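Local structure of hydrazine synthase subunit beta (Candidatus Kuenenia stuttgartiensis, 5C2V) at residues Arg184-Ser189 with Asn229-Glu234; Ser189-Asp194 with Thr207-Lys212; Thr139-Pro144 with Leu160-Ser165; Tyr203-His208 with Tyr257-Asp262; Met146-Pro151 with Val195-Asp200. The protein is the beta subunit of hydrazine synthase, which condenses nitric oxide with ammonium, and may modulate passage of hydroxylamine through a tunnel between the gamma and alpha active sites. All coordinates share one frame; numbering follows the deposited sequence.

Interaction 1. Residues Arg184-Ser189 with Asn229-Glu234. With BET (trimethyl glycine), chain R.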
# COMPACT_ATOMS: atom_id res chain seq x y z
N ARG B 184 -35.02 17.89 27.37
CA ARG B 184 -34.08 17.41 26.36
C ARG B 184 -34.23 15.92 26.09
O ARG B 184 -34.10 15.10 27.00
CB ARG B 184 -32.64 17.73 26.79
CG ARG B 184 -32.31 19.21 26.76
CD ARG B 184 -30.86 19.46 27.09
NE ARG B 184 -30.55 20.89 27.11
CZ ARG B 184 -29.36 21.39 27.44
NH1 ARG B 184 -28.37 20.58 27.79
NH2 ARG B 184 -29.17 22.70 27.43
N VAL B 185 -34.48 15.58 24.84
CA VAL B 185 -34.76 14.21 24.44
C VAL B 185 -33.50 13.43 24.09
O VAL B 185 -32.67 13.89 23.31
CB VAL B 185 -35.72 14.17 23.23
CG1 VAL B 185 -35.77 12.78 22.63
CG2 VAL B 185 -37.11 14.65 23.64
N ILE B 186 -33.35 12.25 24.69
CA ILE B 186 -32.32 11.31 24.26
C ILE B 186 -32.93 10.40 23.22
O ILE B 186 -33.81 9.58 23.53
CB ILE B 186 -31.76 10.48 25.43
CG1 ILE B 186 -31.18 11.38 26.52
CG2 ILE B 186 -30.72 9.49 24.93
CD1 ILE B 186 -30.62 10.62 27.70
N HIS B 187 -32.48 10.52 21.98
CA HIS B 187 -33.10 9.80 20.88
C HIS B 187 -32.72 8.33 20.88
O HIS B 187 -31.57 7.98 21.16
CB HIS B 187 -32.73 10.45 19.54
CG HIS B 187 -33.53 11.68 19.23
ND1 HIS B 187 -33.45 12.83 19.98
CD2 HIS B 187 -34.43 11.94 18.25
CE1 HIS B 187 -34.26 13.74 19.48
NE2 HIS B 187 -34.87 13.23 18.43
N GLU B 188 -33.70 7.48 20.57
CA GLU B 188 -33.52 6.03 20.54
C GLU B 188 -33.00 5.48 21.86
O GLU B 188 -31.99 4.78 21.90
CB GLU B 188 -32.58 5.64 19.39
CG GLU B 188 -33.13 5.99 18.02
CD GLU B 188 -32.29 5.41 16.89
OE1 GLU B 188 -31.24 4.81 17.19
OE2 GLU B 188 -32.69 5.55 15.72
N SER B 189 -33.69 5.82 22.95
CA SER B 189 -33.29 5.34 24.27
C SER B 189 -34.42 4.59 24.97
O SER B 189 -35.60 4.81 24.68
CB SER B 189 -32.83 6.51 25.15
OG SER B 189 -33.91 7.38 25.43
N ASN B 229 -25.67 1.99 26.54
CA ASN B 229 -25.04 3.30 26.39
C ASN B 229 -25.10 4.19 27.62
O ASN B 229 -26.00 4.08 28.45
CB ASN B 229 -25.69 4.03 25.21
CG ASN B 229 -25.66 3.22 23.93
OD1 ASN B 229 -26.58 2.46 23.64
ND2 ASN B 229 -24.59 3.37 23.16
N VAL B 230 -24.13 5.09 27.71
CA VAL B 230 -24.14 6.17 28.69
C VAL B 230 -24.14 7.50 27.93
O VAL B 230 -23.38 7.68 26.97
CB VAL B 230 -22.93 6.09 29.65
CG1 VAL B 230 -21.63 5.92 28.87
CG2 VAL B 230 -22.87 7.32 30.55
N THR B 231 -25.00 8.41 28.34
CA THR B 231 -25.14 9.68 27.64
C THR B 231 -24.72 10.87 28.51
O THR B 231 -25.18 11.02 29.64
CB THR B 231 -26.59 9.90 27.16
OG1 THR B 231 -26.90 8.94 26.14
CG2 THR B 231 -26.76 11.30 26.59
N ILE B 232 -23.83 11.69 27.97
CA ILE B 232 -23.38 12.90 28.63
C ILE B 232 -24.06 14.12 28.04
O ILE B 232 -23.94 14.40 26.84
CB ILE B 232 -21.85 13.07 28.53
CG1 ILE B 232 -21.14 11.78 28.94
CG2 ILE B 232 -21.39 14.25 29.38
CD1 ILE B 232 -21.41 11.36 30.37
N ILE B 233 -24.79 14.86 28.87
CA ILE B 233 -25.49 16.06 28.42
C ILE B 233 -24.87 17.31 29.03
O ILE B 233 -24.68 17.40 30.24
CB ILE B 233 -26.99 16.01 28.79
CG1 ILE B 233 -27.69 14.88 28.03
CG2 ILE B 233 -27.66 17.34 28.49
CD1 ILE B 233 -29.18 14.79 28.30
N GLU B 234 -24.55 18.28 28.17
CA GLU B 234 -23.97 19.54 28.62
C GLU B 234 -25.07 20.45 29.15
O GLU B 234 -26.01 20.79 28.43
CB GLU B 234 -23.20 20.21 27.48
CG GLU B 234 -21.96 19.44 27.05
CD GLU B 234 -21.27 20.05 25.85
OE1 GLU B 234 -21.96 20.72 25.05
OE2 GLU B 234 -20.05 19.85 25.70
N BET R . -32.50 10.43 14.32
CA BET R . -32.48 9.47 15.50
C BET R . -30.99 9.42 16.15
O BET R . -30.40 8.32 15.98
OXT BET R . -30.64 10.48 16.73
C1 BET R . -33.60 10.04 13.36
C2 BET R . -31.18 10.39 13.55
C3 BET R . -32.82 11.84 14.79
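Arg184 meets Ile233 and Glu234 where two neighbouring blades of the beta-propeller pack face to face. Strand 179-186 closes one blade and strand 226-234 is the third of the next; their local axes come no nearer than 10.0 Å and run at 158°, so the contact is made by side chains and not by strand pairing. The Arg184 side chain is extended from CG to NE and passes Ile233 in the opposite direction, with NH1 3.4 Å from Ile233 CG2 at the edge of the guanidinium. The same NH1 donates to the backbone O of Glu234; the modelled 2.5 Å is doubtful as a length at this resolution. NH2 goes to the backbone O of Lys236, so the carbonyls of Glu234 and Lys236, two residues apart, both accept from the guanidinium. Ile186 meets Thr231 tip to tip, CD1 lying 4.1 Å from Thr231 CG2, while Thr231 OG1 is occupied by His208. Beyond the strand the chain turns into the trimethyl glycine pocket, which Arg243 and Arg302 complete. His187 brings CB to 3.5 Å from OXT of the ligand; Glu188, salt-bridged to Arg302, places CD 3.6 Å from ligand atom O. The turn then folds back on itself: Ser189 OG donates to Ile186 O over 2.9 Å, approaching from 38° above the carbonyl plane.

Interaction 2. Residues Ser189-Asp194 with Thr207-Lys212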
# COMPACT_ATOMS: atom_id res chain seq x y z
N SER B 189 -33.69 5.82 22.95
CA SER B 189 -33.29 5.34 24.27
C SER B 189 -34.42 4.59 24.97
O SER B 189 -35.60 4.81 24.68
CB SER B 189 -32.83 6.51 25.15
OG SER B 189 -33.91 7.38 25.43
N SER B 190 -34.05 3.71 25.89
CA SER B 190 -35.02 3.02 26.73
C SER B 190 -34.37 2.66 28.06
O SER B 190 -33.14 2.64 28.17
CB SER B 190 -35.55 1.76 26.04
OG SER B 190 -34.54 0.77 25.94
N ASN B 191 -35.19 2.40 29.08
CA ASN B 191 -34.70 1.97 30.38
C ASN B 191 -33.70 2.92 31.03
O ASN B 191 -32.58 2.51 31.35
CB ASN B 191 -34.05 0.58 30.28
CG ASN B 191 -34.99 -0.45 29.69
OD1 ASN B 191 -36.20 -0.41 29.91
ND2 ASN B 191 -34.43 -1.39 28.93
N LEU B 192 -34.06 4.19 31.23
CA LEU B 192 -33.11 5.09 31.87
C LEU B 192 -33.13 4.79 33.36
O LEU B 192 -34.14 5.01 34.03
CB LEU B 192 -33.50 6.56 31.63
CG LEU B 192 -33.40 7.29 30.29
CD1 LEU B 192 -34.11 6.56 29.16
CD2 LEU B 192 -33.97 8.69 30.45
N ARG B 193 -32.02 4.28 33.88
CA ARG B 193 -31.96 3.89 35.28
C ARG B 193 -31.36 4.88 36.28
O ARG B 193 -31.53 4.71 37.49
CB ARG B 193 -31.21 2.56 35.38
CG ARG B 193 -31.90 1.40 34.69
CD ARG B 193 -33.20 1.05 35.40
NE ARG B 193 -34.36 1.35 34.58
CZ ARG B 193 -35.08 0.44 33.94
NH1 ARG B 193 -34.76 -0.84 34.03
NH2 ARG B 193 -36.10 0.82 33.20
N ASP B 194 -30.65 5.90 35.81
CA ASP B 194 -30.00 6.84 36.73
C ASP B 194 -29.62 8.16 36.06
O ASP B 194 -29.51 8.24 34.84
CB ASP B 194 -28.77 6.19 37.36
CG ASP B 194 -28.49 6.71 38.76
OD1 ASP B 194 -29.03 7.78 39.12
OD2 ASP B 194 -27.74 6.04 39.51
N THR B 207 -27.40 6.64 32.32
CA THR B 207 -27.27 5.27 31.81
C THR B 207 -28.56 4.78 31.19
O THR B 207 -29.64 4.96 31.76
CB THR B 207 -26.85 4.29 32.92
OG1 THR B 207 -27.58 4.57 34.12
CG2 THR B 207 -25.36 4.40 33.21
N HIS B 208 -28.46 4.15 30.02
CA HIS B 208 -29.64 3.65 29.32
C HIS B 208 -29.28 2.63 28.25
O HIS B 208 -28.12 2.25 28.09
CB HIS B 208 -30.42 4.80 28.69
CG HIS B 208 -29.69 5.49 27.59
ND1 HIS B 208 -29.75 5.07 26.28
CD2 HIS B 208 -28.87 6.57 27.59
CE1 HIS B 208 -29.01 5.86 25.52
NE2 HIS B 208 -28.47 6.78 26.30
N GLN B 209 -30.30 2.18 27.52
CA GLN B 209 -30.11 1.26 26.41
C GLN B 209 -30.62 1.85 25.11
O GLN B 209 -31.54 2.67 25.10
CB GLN B 209 -30.82 -0.07 26.69
CG GLN B 209 -30.09 -0.99 27.65
CD GLN B 209 -30.74 -2.35 27.76
OE1 GLN B 209 -31.96 -2.47 27.89
NE2 GLN B 209 -29.93 -3.40 27.69
N THR B 210 -30.02 1.42 24.00
CA THR B 210 -30.49 1.79 22.68
C THR B 210 -31.02 0.56 21.96
O THR B 210 -30.25 -0.31 21.54
CB THR B 210 -29.36 2.42 21.84
OG1 THR B 210 -28.82 3.55 22.53
CG2 THR B 210 -29.88 2.85 20.47
N PRO B 211 -32.35 0.48 21.82
CA PRO B 211 -32.99 -0.57 21.02
C PRO B 211 -32.89 -0.25 19.54
O PRO B 211 -32.92 0.93 19.19
CB PRO B 211 -34.45 -0.54 21.49
CG PRO B 211 -34.60 0.71 22.35
CD PRO B 211 -33.32 1.49 22.26
N LYS B 212 -32.78 -1.25 18.68
CA LYS B 212 -33.18 -0.98 17.31
C LYS B 212 -34.52 -1.68 17.18
O LYS B 212 -34.59 -2.91 17.05
CB LYS B 212 -32.15 -1.51 16.31
CG LYS B 212 -30.73 -1.64 16.87
CD LYS B 212 -30.05 -0.29 17.07
CE LYS B 212 -28.66 -0.47 17.66
NZ LYS B 212 -27.89 0.80 17.69
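Ser190 and Gln209 form a hydrogen-bonded antiparallel pair: Ser190 N reaches Gln209 O at 2.8 Å and Gln209 N returns to Ser190 O at 2.9 Å. Beside them Asn191 ND2 donates to Gln209 OE1 over 2.9 Å. The acceptor lies in the Asn191 amide plane, yet the two amides are turned 37° apart. Gln209 NE2 is held by Asn228, and Ser65 of the gamma subunit adds weak bonds to Asn191 ND2 and Gln209 OE1. Further along, Arg193 N bonds to Thr207 O at 3.3 Å. Asn191 and Leu192 thus face the single His208, a bulge-like irregularity in which Asn191 has positive phi. Arg193 carries its guanidinium to Asp161 and to Glu69 of the gamma subunit. Packing completes the contact. Chi1 of 67° puts His208 CG between backbone N and carbonyl carbon. The ring's ND1 lies 3.6 Å from Ser189 CB and donates weakly to Gln209 O, and NE2 is bonded to Thr231. Leu192 lies beside His208, pointing the same way, and Pro211 CG rests 3.6 Å from Ser190 OG. The whole illustrates the beta hairpin that opens a propeller blade, here strands 190-197 and 203-211, with its open end, away from the connecting turn, laid against the gamma subunit.

Interaction 3. Residues Thr139-Pro144 with Leu160-Ser165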
# COMPACT_ATOMS: atom_id res chain seq x y z
N THR B 139 -43.91 16.75 35.61
CA THR B 139 -42.90 16.63 34.57
C THR B 139 -43.51 16.72 33.17
O THR B 139 -44.72 16.86 33.03
CB THR B 139 -42.12 15.31 34.70
OG1 THR B 139 -43.00 14.20 34.46
CG2 THR B 139 -41.51 15.18 36.09
N SER B 140 -42.66 16.64 32.16
CA SER B 140 -43.11 16.76 30.77
C SER B 140 -43.74 15.47 30.27
O SER B 140 -44.59 15.49 29.37
CB SER B 140 -41.94 17.15 29.87
OG SER B 140 -41.37 18.38 30.28
N ASP B 141 -43.33 14.34 30.83
CA ASP B 141 -43.89 13.05 30.45
C ASP B 141 -43.91 12.09 31.64
O ASP B 141 -43.45 12.43 32.73
CB ASP B 141 -43.11 12.44 29.28
CG ASP B 141 -44.01 11.76 28.27
OD1 ASP B 141 -45.09 11.28 28.67
OD2 ASP B 141 -43.64 11.71 27.08
N TYR B 142 -44.43 10.89 31.41
CA TYR B 142 -44.66 9.93 32.48
C TYR B 142 -43.40 9.20 32.96
O TYR B 142 -42.41 9.09 32.24
CB TYR B 142 -45.70 8.90 32.05
CG TYR B 142 -47.07 9.49 31.81
CD1 TYR B 142 -47.76 10.14 32.82
CD2 TYR B 142 -47.70 9.37 30.57
CE1 TYR B 142 -49.01 10.68 32.61
CE2 TYR B 142 -48.96 9.90 30.35
CZ TYR B 142 -49.61 10.55 31.37
OH TYR B 142 -50.86 11.08 31.17
N GLY B 143 -43.47 8.71 34.19
CA GLY B 143 -42.44 7.84 34.75
C GLY B 143 -41.07 8.41 35.06
O GLY B 143 -40.07 7.89 34.56
N PRO B 144 -41.00 9.49 35.86
CA PRO B 144 -39.64 9.86 36.28
C PRO B 144 -39.02 8.74 37.12
O PRO B 144 -39.62 8.32 38.11
CB PRO B 144 -39.86 11.12 37.13
CG PRO B 144 -41.24 11.60 36.80
CD PRO B 144 -42.02 10.38 36.43
N LEU B 160 -36.88 10.95 32.66
CA LEU B 160 -38.21 10.41 32.43
C LEU B 160 -38.08 9.13 31.64
O LEU B 160 -37.72 9.14 30.47
CB LEU B 160 -39.08 11.41 31.67
CG LEU B 160 -39.07 12.86 32.16
CD1 LEU B 160 -39.99 13.71 31.30
CD2 LEU B 160 -39.48 12.94 33.62
N ASP B 161 -38.39 8.01 32.30
CA ASP B 161 -38.37 6.74 31.62
C ASP B 161 -39.82 6.45 31.30
O ASP B 161 -40.62 6.14 32.18
CB ASP B 161 -37.75 5.65 32.50
CG ASP B 161 -37.52 4.35 31.76
OD1 ASP B 161 -37.40 4.38 30.52
OD2 ASP B 161 -37.45 3.30 32.43
N THR B 162 -40.15 6.55 30.02
CA THR B 162 -41.54 6.59 29.60
C THR B 162 -41.89 5.36 28.79
O THR B 162 -41.35 5.14 27.71
CB THR B 162 -41.83 7.86 28.76
OG1 THR B 162 -41.68 9.02 29.59
CG2 THR B 162 -43.25 7.82 28.22
N VAL B 163 -42.79 4.55 29.34
CA VAL B 163 -43.19 3.31 28.69
C VAL B 163 -43.80 3.60 27.32
O VAL B 163 -44.48 4.61 27.13
CB VAL B 163 -44.19 2.52 29.56
CG1 VAL B 163 -43.53 2.14 30.88
CG2 VAL B 163 -45.45 3.34 29.82
N GLY B 164 -43.53 2.71 26.37
CA GLY B 164 -44.04 2.85 25.02
C GLY B 164 -43.42 4.01 24.26
O GLY B 164 -44.00 4.51 23.29
N SER B 165 -42.23 4.43 24.68
CA SER B 165 -41.56 5.55 24.03
C SER B 165 -40.14 5.20 23.57
O SER B 165 -39.34 4.68 24.34
CB SER B 165 -41.51 6.76 24.96
OG SER B 165 -40.84 7.85 24.34
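Leu160 slots into the curve of residues 139-144, its two methyls working on different partners. Chi1 of -46° sets CG beside the backbone N, and the branch beyond it spreads over the loop. The Leu160 and Thr139 side chains slide past each other in opposite directions, CD2 3.7 Å from Thr139 CB; CD2 also lies 3.9 Å from Pro144 CG, whose ring crosses the leucine at a slant. CD1 turns to the middle of the curve and rests 3.9 Å from Asp141 CB. The second pairing is of a different kind: Asp141 and Thr162 cross at about a right angle, the Asp141 CB facing Thr162 OG1 at 3.7 Å. That hydroxyl donates to Tyr142 O over 2.7 Å, tilted 16° from the carbonyl plane. The Asp141 carboxylate is occupied within its own loop, where OD1 accepts Tyr142 N on its anti side. The next carbonyl, Gly143 O, accepts Asp161 N at 2.8 Å. Two successive carbonyls of the loop are therefore gripped, one by a side chain and one by backbone. Gly143, with phi of 69°, turns the chain into Pro144, which pairs with Leu160 as an antiparallel non-hydrogen-bonded pair. Asp161 points its carboxylate elsewhere, to Arg168 and Arg193. Past Thr162 a type II turn runs to Ser165, with Gly164 bonded through its backbone to the gamma subunit. The arrangement is that of a link between propeller blades: the connection from strand 132-137 enters the innermost strand of the next blade and is fastened to the loop that follows its second strand.

Interaction 4. Residues Tyr203-His208 with Tyr257-Asp262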
# COMPACT_ATOMS: atom_id res chain seq x y z
N TYR B 203 -22.13 19.09 33.37
CA TYR B 203 -22.56 17.90 32.64
C TYR B 203 -23.42 16.98 33.50
O TYR B 203 -23.34 17.00 34.72
CB TYR B 203 -21.35 17.11 32.12
CG TYR B 203 -20.29 17.94 31.43
CD1 TYR B 203 -20.39 18.22 30.07
CD2 TYR B 203 -19.18 18.41 32.12
CE1 TYR B 203 -19.42 18.97 29.43
CE2 TYR B 203 -18.21 19.16 31.48
CZ TYR B 203 -18.34 19.44 30.14
OH TYR B 203 -17.37 20.18 29.50
N ILE B 204 -24.24 16.17 32.84
CA ILE B 204 -24.94 15.08 33.52
C ILE B 204 -24.76 13.77 32.77
O ILE B 204 -24.73 13.74 31.54
CB ILE B 204 -26.45 15.36 33.68
CG1 ILE B 204 -27.08 15.76 32.34
CG2 ILE B 204 -26.70 16.43 34.72
CD1 ILE B 204 -28.58 15.95 32.40
N ALA B 205 -24.62 12.68 33.53
CA ALA B 205 -24.50 11.36 32.93
C ALA B 205 -25.79 10.57 33.15
O ALA B 205 -26.39 10.62 34.23
CB ALA B 205 -23.32 10.60 33.52
N VAL B 206 -26.23 9.88 32.10
CA VAL B 206 -27.45 9.07 32.16
C VAL B 206 -27.22 7.69 31.53
O VAL B 206 -26.90 7.59 30.35
CB VAL B 206 -28.63 9.76 31.44
CG1 VAL B 206 -29.82 8.82 31.35
CG2 VAL B 206 -29.00 11.05 32.15
N THR B 207 -27.40 6.64 32.32
CA THR B 207 -27.27 5.27 31.81
C THR B 207 -28.56 4.78 31.19
O THR B 207 -29.64 4.96 31.76
CB THR B 207 -26.85 4.29 32.92
OG1 THR B 207 -27.58 4.57 34.12
CG2 THR B 207 -25.36 4.40 33.21
N HIS B 208 -28.46 4.15 30.02
CA HIS B 208 -29.64 3.65 29.32
C HIS B 208 -29.28 2.63 28.25
O HIS B 208 -28.12 2.25 28.09
CB HIS B 208 -30.42 4.80 28.69
CG HIS B 208 -29.69 5.49 27.59
ND1 HIS B 208 -29.75 5.07 26.28
CD2 HIS B 208 -28.87 6.57 27.59
CE1 HIS B 208 -29.01 5.86 25.52
NE2 HIS B 208 -28.47 6.78 26.30
N TYR B 257 -27.25 0.29 35.30
CA TYR B 257 -28.24 0.85 36.23
C TYR B 257 -27.76 2.02 37.07
O TYR B 257 -28.09 3.17 36.80
CB TYR B 257 -28.72 -0.24 37.19
CG TYR B 257 -29.94 -1.00 36.74
CD1 TYR B 257 -29.95 -1.67 35.53
CD2 TYR B 257 -31.08 -1.05 37.53
CE1 TYR B 257 -31.07 -2.37 35.11
CE2 TYR B 257 -32.20 -1.75 37.12
CZ TYR B 257 -32.19 -2.41 35.91
OH TYR B 257 -33.30 -3.10 35.49
N GLY B 258 -26.96 1.72 38.09
CA GLY B 258 -26.57 2.71 39.07
C GLY B 258 -25.31 3.46 38.70
O GLY B 258 -24.44 2.92 38.01
N MET B 259 -25.21 4.70 39.16
CA MET B 259 -24.04 5.50 38.87
C MET B 259 -23.49 6.22 40.09
O MET B 259 -24.24 6.67 40.96
CB MET B 259 -24.34 6.52 37.77
CG MET B 259 -24.20 5.97 36.36
SD MET B 259 -24.44 7.24 35.11
CE MET B 259 -26.09 7.79 35.53
N ALA B 260 -22.17 6.30 40.15
CA ALA B 260 -21.48 7.05 41.19
C ALA B 260 -20.43 7.94 40.56
O ALA B 260 -19.58 7.48 39.79
CB ALA B 260 -20.85 6.10 42.20
N MET B 261 -20.50 9.23 40.87
CA MET B 261 -19.58 10.22 40.31
C MET B 261 -18.45 10.52 41.28
O MET B 261 -18.69 10.81 42.46
CB MET B 261 -20.33 11.51 39.95
CG MET B 261 -19.44 12.63 39.44
SD MET B 261 -18.72 12.28 37.83
CE MET B 261 -20.18 12.30 36.79
N ASP B 262 -17.22 10.46 40.78
CA ASP B 262 -16.04 10.80 41.58
C ASP B 262 -16.16 12.24 42.07
O ASP B 262 -16.56 13.13 41.31
CB ASP B 262 -14.76 10.61 40.76
CG ASP B 262 -13.50 10.78 41.59
OD1 ASP B 262 -13.02 9.78 42.15
OD2 ASP B 262 -13.00 11.92 41.68
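Thr207 and Met259 meet tip to tip between two adjoining blades of the beta-propeller, and the contact is a small example of how such sheets lock face to face. Strand 203-211 is the second of its blade and strand 256-261 the first of the next. Their local axes run nearly antiparallel and approach to 7.5 Å, too far apart for backbone pairing. The polar part is one hydrogen bond, Thr207 OG1 to Tyr257 O at 3.1 Å. Chi1 of 42° lodges OG1 between backbone N and carbonyl carbon; from there it meets the Tyr257 carbonyl 44° above its plane. The Tyr257 side chain leaves its backbone away from strand 203-211, and its OH bonds to Glu69 of the gamma subunit. Met259 is fixed through its backbone N by Asp194, a residue of the first-mentioned blade. The apolar part belongs to Met259, whose sulphur sits between two partners: SD is 3.5 Å from Thr207 CG2 and 3.9 Å from Ala205 CB. Its CG also touches the threonine methyl, at 3.7 Å. Ile270 of strand 267-272 packs on both Thr207 and Met259, and Val196 adds to the same cluster. At SD the methionine chain bends, chi3 of -58° carrying the terminal methyl toward the facing backbone, where CE lies 3.9 Å from Val206 CA.

Interaction 5. Residues Met146-Pro151 with Val195-Asp200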
# COMPACT_ATOMS: atom_id res chain seq x y z
N MET B 146 -35.67 8.82 38.50
CA MET B 146 -34.75 9.35 39.50
C MET B 146 -34.58 10.85 39.27
O MET B 146 -34.76 11.33 38.16
CB MET B 146 -33.40 8.62 39.41
CG MET B 146 -32.28 9.19 40.26
SD MET B 146 -32.58 9.09 42.03
CE MET B 146 -31.91 7.47 42.40
N VAL B 147 -34.24 11.59 40.32
CA VAL B 147 -33.87 12.98 40.14
C VAL B 147 -32.41 13.18 40.50
O VAL B 147 -31.75 12.24 40.94
CB VAL B 147 -34.74 13.91 41.00
CG1 VAL B 147 -36.18 13.89 40.52
CG2 VAL B 147 -34.65 13.50 42.47
N GLU B 148 -31.90 14.39 40.29
CA GLU B 148 -30.58 14.77 40.80
C GLU B 148 -30.53 16.28 41.01
O GLU B 148 -31.08 17.04 40.21
CB GLU B 148 -29.48 14.31 39.85
CG GLU B 148 -28.07 14.80 40.18
CD GLU B 148 -27.40 14.01 41.29
OE1 GLU B 148 -26.19 13.71 41.15
OE2 GLU B 148 -28.06 13.69 42.30
N ILE B 149 -29.85 16.73 42.06
CA ILE B 149 -29.74 18.16 42.32
C ILE B 149 -28.33 18.67 42.02
O ILE B 149 -27.34 18.06 42.42
CB ILE B 149 -30.10 18.50 43.78
CG1 ILE B 149 -31.47 17.92 44.14
CG2 ILE B 149 -30.10 20.01 43.99
CD1 ILE B 149 -31.94 18.28 45.53
N SER B 150 -28.26 19.78 41.30
CA SER B 150 -27.00 20.41 40.95
C SER B 150 -26.25 20.91 42.19
O SER B 150 -26.88 21.20 43.21
CB SER B 150 -27.24 21.56 39.97
OG SER B 150 -28.10 22.54 40.54
N PRO B 151 -24.91 20.99 42.11
CA PRO B 151 -24.09 21.45 43.24
C PRO B 151 -24.47 22.84 43.76
O PRO B 151 -24.30 23.10 44.95
CB PRO B 151 -22.67 21.45 42.67
CG PRO B 151 -22.84 21.40 41.18
CD PRO B 151 -24.08 20.61 40.96
N VAL B 195 -29.40 9.19 36.87
CA VAL B 195 -28.79 10.43 36.39
C VAL B 195 -27.85 11.02 37.45
O VAL B 195 -28.22 11.12 38.62
CB VAL B 195 -29.85 11.47 35.99
CG1 VAL B 195 -30.94 11.57 37.05
CG2 VAL B 195 -29.22 12.82 35.72
N VAL B 196 -26.64 11.41 37.05
CA VAL B 196 -25.72 12.05 37.99
C VAL B 196 -25.16 13.36 37.44
O VAL B 196 -25.13 13.58 36.24
CB VAL B 196 -24.54 11.13 38.36
CG1 VAL B 196 -25.03 9.91 39.13
CG2 VAL B 196 -23.76 10.73 37.12
N TYR B 197 -24.73 14.23 38.35
CA TYR B 197 -24.13 15.51 38.00
C TYR B 197 -22.62 15.50 38.20
O TYR B 197 -22.12 14.84 39.11
CB TYR B 197 -24.74 16.65 38.83
CG TYR B 197 -25.69 17.56 38.08
CD1 TYR B 197 -25.21 18.54 37.22
CD2 TYR B 197 -27.07 17.45 38.25
CE1 TYR B 197 -26.08 19.38 36.54
CE2 TYR B 197 -27.94 18.29 37.58
CZ TYR B 197 -27.44 19.25 36.73
OH TYR B 197 -28.31 20.08 36.06
N THR B 198 -21.90 16.23 37.35
CA THR B 198 -20.48 16.43 37.55
C THR B 198 -20.27 17.48 38.63
O THR B 198 -21.08 18.39 38.77
CB THR B 198 -19.77 16.86 36.25
OG1 THR B 198 -20.41 18.02 35.72
CG2 THR B 198 -19.83 15.74 35.22
N PRO B 199 -19.18 17.36 39.41
CA PRO B 199 -18.88 18.27 40.53
C PRO B 199 -18.91 19.75 40.15
O PRO B 199 -19.22 20.58 41.01
CB PRO B 199 -17.47 17.84 40.94
CG PRO B 199 -17.41 16.40 40.60
CD PRO B 199 -18.21 16.25 39.33
N ASP B 200 -18.58 20.08 38.91
CA ASP B 200 -18.63 21.46 38.45
C ASP B 200 -20.02 21.82 37.91
O ASP B 200 -20.32 22.99 37.66
CB ASP B 200 -17.56 21.72 37.39
CG ASP B 200 -17.69 20.80 36.19
OD1 ASP B 200 -18.42 19.79 36.29
OD2 ASP B 200 -17.06 21.08 35.16
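Glu148 and Tyr197 bury more area than any other residues in this contact, and they meet through both a bond and a ring edge. Glu148 CG stands anti to the backbone N, and the chain then bends at chi2, which turns CD toward the facing strand. OE1 accepts the backbone N of Tyr197 at 3.2 Å, using the anti lone pair, so a side chain of one blade binds a peptide N-H of the next. OE2 makes a weak, long ion pair with Lys103. The aliphatic part of the glutamate is engaged as well: its CG lies in the plane of the Tyr197 ring, 3.4 Å from CD2 at the edge, with carboxylate and ring planes 25° apart. One face of the ring is taken by Ser150, whose CA is 4.1 Å from the centroid and 14° off the ring normal, a CH-pi contact. Ser150 OG is meanwhile bonded to Thr155 and Asp152. Val195, next in buried area, sends CG1 against Met146, 4.2 Å from CG and 4.0 Å from the backbone O. At the far end Pro151 CG comes within 3.7 Å of Pro199 O. The segments take in the ends of the first, innermost strands of consecutive propeller blades and the turns that follow; the local strand axes run almost parallel, 4° apart and 6.5 Å at the closest. Strand 155-160 backs the contact through Ile159 on Val195 and Val157 on Tyr197, strand 203-211 adds Val206 and Ile204 to the same residues, and Met259 and Met261 of strand 256-261 lie against Val196.

Interactions 1, 4 and 5 are blade-to-blade contacts, all using the blade that runs from strand 190-197 to strand 241-245, whose hairpin is interaction 2; interaction 3 is a loop contact of the preceding blade. Several of their junctions are polar. His208 NE2 of interaction 2 is hydrogen-bonded to Thr231 OG1 of interaction 1 (2.7 Å), Asp194 OD2 takes Met259 N of interaction 4 (2.9 Å), and Arg193 NH2 reaches Asp161 OD2 of interaction 3 (2.9 Å). Interactions 4 and 5, centres 9 Å apart, are joined by the bond from Ala205 N to Val196 O. Interaction 1 supplies His187 and Glu188, two of the four residues of the trimethyl glycine pocket; in interaction 2, Pro211's side chain lies about 8 Å from a heme c.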